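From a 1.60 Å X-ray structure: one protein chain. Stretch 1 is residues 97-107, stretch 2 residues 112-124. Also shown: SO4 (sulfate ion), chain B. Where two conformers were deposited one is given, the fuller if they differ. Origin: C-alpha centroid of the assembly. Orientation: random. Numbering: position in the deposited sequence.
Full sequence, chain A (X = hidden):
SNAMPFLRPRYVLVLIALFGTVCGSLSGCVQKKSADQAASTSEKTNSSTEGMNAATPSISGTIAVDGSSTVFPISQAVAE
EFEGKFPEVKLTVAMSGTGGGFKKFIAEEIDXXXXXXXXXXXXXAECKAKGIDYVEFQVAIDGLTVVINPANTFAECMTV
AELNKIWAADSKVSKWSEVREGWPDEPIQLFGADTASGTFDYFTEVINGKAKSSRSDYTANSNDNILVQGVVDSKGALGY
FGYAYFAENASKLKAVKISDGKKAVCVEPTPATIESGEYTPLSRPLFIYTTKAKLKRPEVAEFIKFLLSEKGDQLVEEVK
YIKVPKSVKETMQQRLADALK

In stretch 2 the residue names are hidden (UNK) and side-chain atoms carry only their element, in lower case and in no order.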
# COMPACT_ATOMS: atom_id res chain seq x y z
N GLY A 97 -2.96 12.38 -0.12
CA GLY A 97 -1.95 11.67 0.64
C GLY A 97 -2.51 11.29 2.00
O GLY A 97 -3.59 11.74 2.37
N THR A 98 -1.80 10.47 2.75
CA THR A 98 -2.28 10.09 4.08
C THR A 98 -2.33 11.30 4.99
O THR A 98 -3.36 11.59 5.59
CB THR A 98 -1.42 8.99 4.72
OG1 THR A 98 -1.57 7.77 3.98
CG2 THR A 98 -1.88 8.75 6.15
N GLY A 99 -1.21 12.02 5.07
CA GLY A 99 -1.12 13.19 5.91
C GLY A 99 -1.98 14.33 5.38
O GLY A 99 -2.63 15.03 6.15
N GLY A 100 -1.96 14.51 4.06
CA GLY A 100 -2.78 15.52 3.42
C GLY A 100 -4.25 15.23 3.65
O GLY A 100 -5.03 16.13 3.92
N GLY A 101 -4.62 13.95 3.55
CA GLY A 101 -5.99 13.54 3.81
C GLY A 101 -6.40 13.77 5.26
O GLY A 101 -7.51 14.21 5.54
N PHE A 102 -5.51 13.44 6.19
CA PHE A 102 -5.80 13.69 7.60
C PHE A 102 -5.92 15.19 7.89
O PHE A 102 -6.67 15.59 8.79
CB PHE A 102 -4.73 13.06 8.50
CG PHE A 102 -4.99 11.61 8.85
CD1 PHE A 102 -6.17 11.24 9.49
CD2 PHE A 102 -4.05 10.64 8.59
CE1 PHE A 102 -6.40 9.91 9.83
CE2 PHE A 102 -4.27 9.31 8.93
CZ PHE A 102 -5.45 8.95 9.55
N LYS A 103 -5.17 16.01 7.15
CA LYS A 103 -5.22 17.46 7.34
C LYS A 103 -6.59 18.01 6.98
O LYS A 103 -7.11 18.90 7.66
CB LYS A 103 -4.14 18.16 6.50
CG LYS A 103 -2.73 18.14 7.08
CD LYS A 103 -1.71 18.74 6.11
CE LYS A 103 -0.33 18.90 6.75
NZ LYS A 103 0.66 19.51 5.80
N LYS A 104 -7.17 17.49 5.91
CA LYS A 104 -8.51 17.86 5.51
C LYS A 104 -9.56 17.23 6.42
O LYS A 104 -10.62 17.79 6.64
CB LYS A 104 -8.77 17.47 4.05
CG LYS A 104 -7.84 18.12 3.05
CD LYS A 104 -8.53 18.30 1.70
CE LYS A 104 -7.58 18.84 0.64
NZ LYS A 104 -8.28 19.09 -0.66
N PHE A 105 -9.23 16.05 6.93
CA PHE A 105 -10.08 15.35 7.88
C PHE A 105 -10.22 16.17 9.15
O PHE A 105 -11.32 16.38 9.65
CB PHE A 105 -9.43 14.00 8.21
CG PHE A 105 -10.32 13.03 8.93
CD1 PHE A 105 -11.39 12.43 8.29
CD2 PHE A 105 -10.06 12.69 10.25
CE1 PHE A 105 -12.20 11.51 8.95
CE2 PHE A 105 -10.87 11.77 10.93
CZ PHE A 105 -11.93 11.18 10.27
N ILE A 106 -9.09 16.65 9.65
CA ILE A 106 -9.05 17.48 10.85
C ILE A 106 -9.74 18.83 10.60
O ILE A 106 -10.42 19.36 11.48
CB ILE A 106 -7.60 17.69 11.35
CG1 ILE A 106 -7.05 16.38 11.92
CG2 ILE A 106 -7.52 18.79 12.40
CD1 ILE A 106 -5.53 16.30 11.94
N ALA A 107 -9.58 19.37 9.39
CA ALA A 107 -10.23 20.62 9.01
C ALA A 107 -11.71 20.42 8.68
O ALA A 107 -12.42 21.39 8.35
CB ALA A 107 -9.50 21.27 7.84
N UNK A 112 -14.48 10.89 4.58
CA UNK A 112 -13.75 9.63 4.70
C UNK A 112 -12.32 9.83 4.24
O UNK A 112 -12.09 10.48 3.22
c UNK A 112 -13.53 7.29 3.76
c UNK A 112 -15.79 8.19 4.31
c UNK A 112 -14.40 8.54 3.81
N UNK A 113 -11.35 9.29 4.97
CA UNK A 113 -9.97 9.40 4.51
C UNK A 113 -9.24 8.06 4.54
O UNK A 113 -9.38 7.28 5.49
o UNK A 113 -8.00 10.84 4.55
c UNK A 113 -9.21 10.53 5.26
c UNK A 113 -8.90 10.13 6.69
N UNK A 114 -8.47 7.80 3.49
CA UNK A 114 -7.71 6.56 3.35
C UNK A 114 -6.30 6.79 3.84
O UNK A 114 -5.69 7.81 3.53
N UNK A 115 -5.77 5.84 4.62
CA UNK A 115 -4.46 6.03 5.23
C UNK A 115 -3.59 4.81 5.01
O UNK A 115 -4.06 3.68 5.15
c UNK A 115 -4.61 6.29 6.72
N UNK A 116 -2.33 5.04 4.67
CA UNK A 116 -1.41 3.91 4.49
C UNK A 116 -0.67 3.63 5.79
O UNK A 116 0.21 2.78 5.84
c UNK A 116 -0.42 4.20 3.37
o UNK A 116 0.43 5.27 3.72
N UNK A 117 -1.06 4.32 6.85
CA UNK A 117 -0.52 4.09 8.18
C UNK A 117 -1.60 4.50 9.15
O UNK A 117 -2.48 5.28 8.79
c UNK A 117 0.48 6.43 8.13
c UNK A 117 0.72 4.96 8.41
n UNK A 117 1.19 8.73 8.57
n UNK A 117 0.11 10.77 8.56
n UNK A 117 -0.74 9.01 9.78
c UNK A 117 0.19 9.51 8.97
c UNK A 117 1.36 7.33 8.96
N UNK A 118 -1.53 4.01 10.39
CA UNK A 118 -2.51 4.47 11.38
C UNK A 118 -2.38 5.97 11.63
O UNK A 118 -1.29 6.54 11.47
c UNK A 118 -1.39 2.50 12.14
c UNK A 118 -2.12 3.70 12.64
c UNK A 118 -0.63 2.98 10.94
N UNK A 119 -3.48 6.60 12.02
CA UNK A 119 -3.48 7.97 12.49
C UNK A 119 -2.40 8.16 13.56
O UNK A 119 -2.20 7.30 14.41
c UNK A 119 -5.00 9.84 13.31
c UNK A 119 -6.38 10.23 13.77
c UNK A 119 -5.25 7.51 14.28
c UNK A 119 -4.88 8.34 13.04
N UNK A 120 -1.68 9.28 13.50
CA UNK A 120 -0.62 9.55 14.48
C UNK A 120 -1.20 10.07 15.80
O UNK A 120 -2.35 10.49 15.85
c UNK A 120 0.97 10.16 12.62
c UNK A 120 0.42 10.57 13.98
o UNK A 120 -0.20 11.86 13.88
N UNK A 121 -0.39 10.02 16.85
CA UNK A 121 -0.78 10.59 18.13
C UNK A 121 -1.12 12.06 17.97
O UNK A 121 -2.09 12.53 18.55
o UNK A 121 1.77 7.98 21.43
c UNK A 121 0.33 10.44 19.16
c UNK A 121 0.44 9.06 19.78
c UNK A 121 1.29 9.06 21.04
o UNK A 121 1.46 10.15 21.64
N UNK A 122 -0.33 12.77 17.17
CA UNK A 122 -0.57 14.20 16.97
C UNK A 122 -1.86 14.43 16.19
O UNK A 122 -2.65 15.29 16.55
c UNK A 122 0.41 16.41 16.14
c UNK A 122 1.60 17.11 15.48
n UNK A 122 2.45 19.34 14.68
c UNK A 122 0.61 14.90 16.28
c UNK A 122 1.34 18.61 15.35
N UNK A 123 -2.06 13.65 15.13
CA UNK A 123 -3.29 13.76 14.36
C UNK A 123 -4.50 13.37 15.21
O UNK A 123 -5.55 14.00 15.14
o UNK A 123 -1.41 12.81 9.91
c UNK A 123 -2.31 13.46 12.02
c UNK A 123 -1.88 12.41 11.01
c UNK A 123 -3.22 12.90 13.09
o UNK A 123 -2.02 11.20 11.29
N UNK A 124 -4.34 12.33 16.02
CA UNK A 124 -5.42 11.91 16.91
C UNK A 124 -5.77 13.00 17.92
O UNK A 124 -6.94 13.25 18.19
c UNK A 124 -5.04 10.63 17.62
S SO4 B . 0.73 8.11 1.22
O1 SO4 B . 1.90 7.50 0.60
O2 SO4 B . 0.04 7.15 2.08
O3 SO4 B . 1.17 9.22 2.03
O4 SO4 B . -0.19 8.54 0.16
O HOH W 1 -5.60 9.91 5.34
O HOH W 2 -1.59 15.20 8.93

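Position 112 has three side-chain carbons, one carrying the other two. The CA-to-CB bond points away from stretch 1, and the side chain makes no contact with it. This is Val112, the first residue of the strand.

Position 113 has one carbon carrying an oxygen and a carbon. The oxygen lies 3.4 Å from Gly101 C. The outer carbon sits over one face of the Phe105 ring, 3.7 Å from Phe105 CD1. An oxygen and a carbon on CB make it Thr113. An ideal CB on Gly101 would lie 2.5 Å from Thr113 OG1, a clash, so the glycine lets the helix come close here.

Position 114 has no side-chain atoms. Its backbone O is 4.1 Å from Thr98 CA. It is Gly114. Water 1 donates to Gly114 O and Thr98 O, both at 2.8 Å, and accepts from Thr113 OG1 at 2.7 Å, joining helix to strand.

Position 115 has a single carbon. This CB is 3.7 Å from Thr98 CG2 and 3.8 Å from Phe102 CE2. It is Ala115, which ends the strand.

Position 116 has one carbon, then one oxygen. Its backbone N donates to Thr98 OG1 at 2.9 Å, nearly straight at 170°. It is Ser116. Ser116 OG donates to sulfate O2 at 2.5 Å, and Thr98 OG1 donates to the same O2 at 2.6 Å.

Position 117 has three carbons, a nitrogen, then a carbon carrying two more nitrogens. Thr98 CG2 lies over one face of this terminal group, 3.6 Å from its central carbon. The group is a guanidinium, so this is Arg117. Arg117 NH1 is also 3.6 Å from Phe102 CE2.

Position 118 has three carbons closing a ring onto the backbone N. The CA-to-CB bond points away from stretch 1, and the side chain makes no contact with it. This is Pro118; its O accepts from Arg117 NH1 at 3.0 Å.

Position 119 has four carbons, forked at the first, with one arm two carbons long. CB is 3.6 Å from Phe102 CZ. It is Ile119. Its CG1 lies over one face of the Phe102 ring, 4.1 Å from the centroid.

Position 120 has one carbon carrying an oxygen and a carbon, and no contact with stretch 1. It is Thr120. Thr120 OG1 caps the next helix, accepting from the backbone N of position 123 at 2.9 Å.

Position 121 has three carbons, the third carrying two oxygens. It is Glu121, exposed and out of reach.

Position 122 has four carbons in a row ending in nitrogen. It is Lys122, also exposed.

Position 123 has three carbons, the third carrying two oxygens. One oxygen is 3.4 Å from Phe102 CD2. It is Glu123. Glu123 OE2 forms a salt bridge with Arg117 NH2 at 2.9 Å. Water 2 donates to Glu123 OE2 at 2.6 Å and Gly99 O at 3.0 Å.

Position 124 has one carbon, pointing away. It is Ala124.

The helix runs roughly antiparallel to the strand. Phe102 packs against several stretch 2 side chains, Thr98 anchors the strand end, and Thr98 OG1 and Ser116 OG both donate to sulfate O2.

Stretch 2 (112-124) VTGASRPITEKEA
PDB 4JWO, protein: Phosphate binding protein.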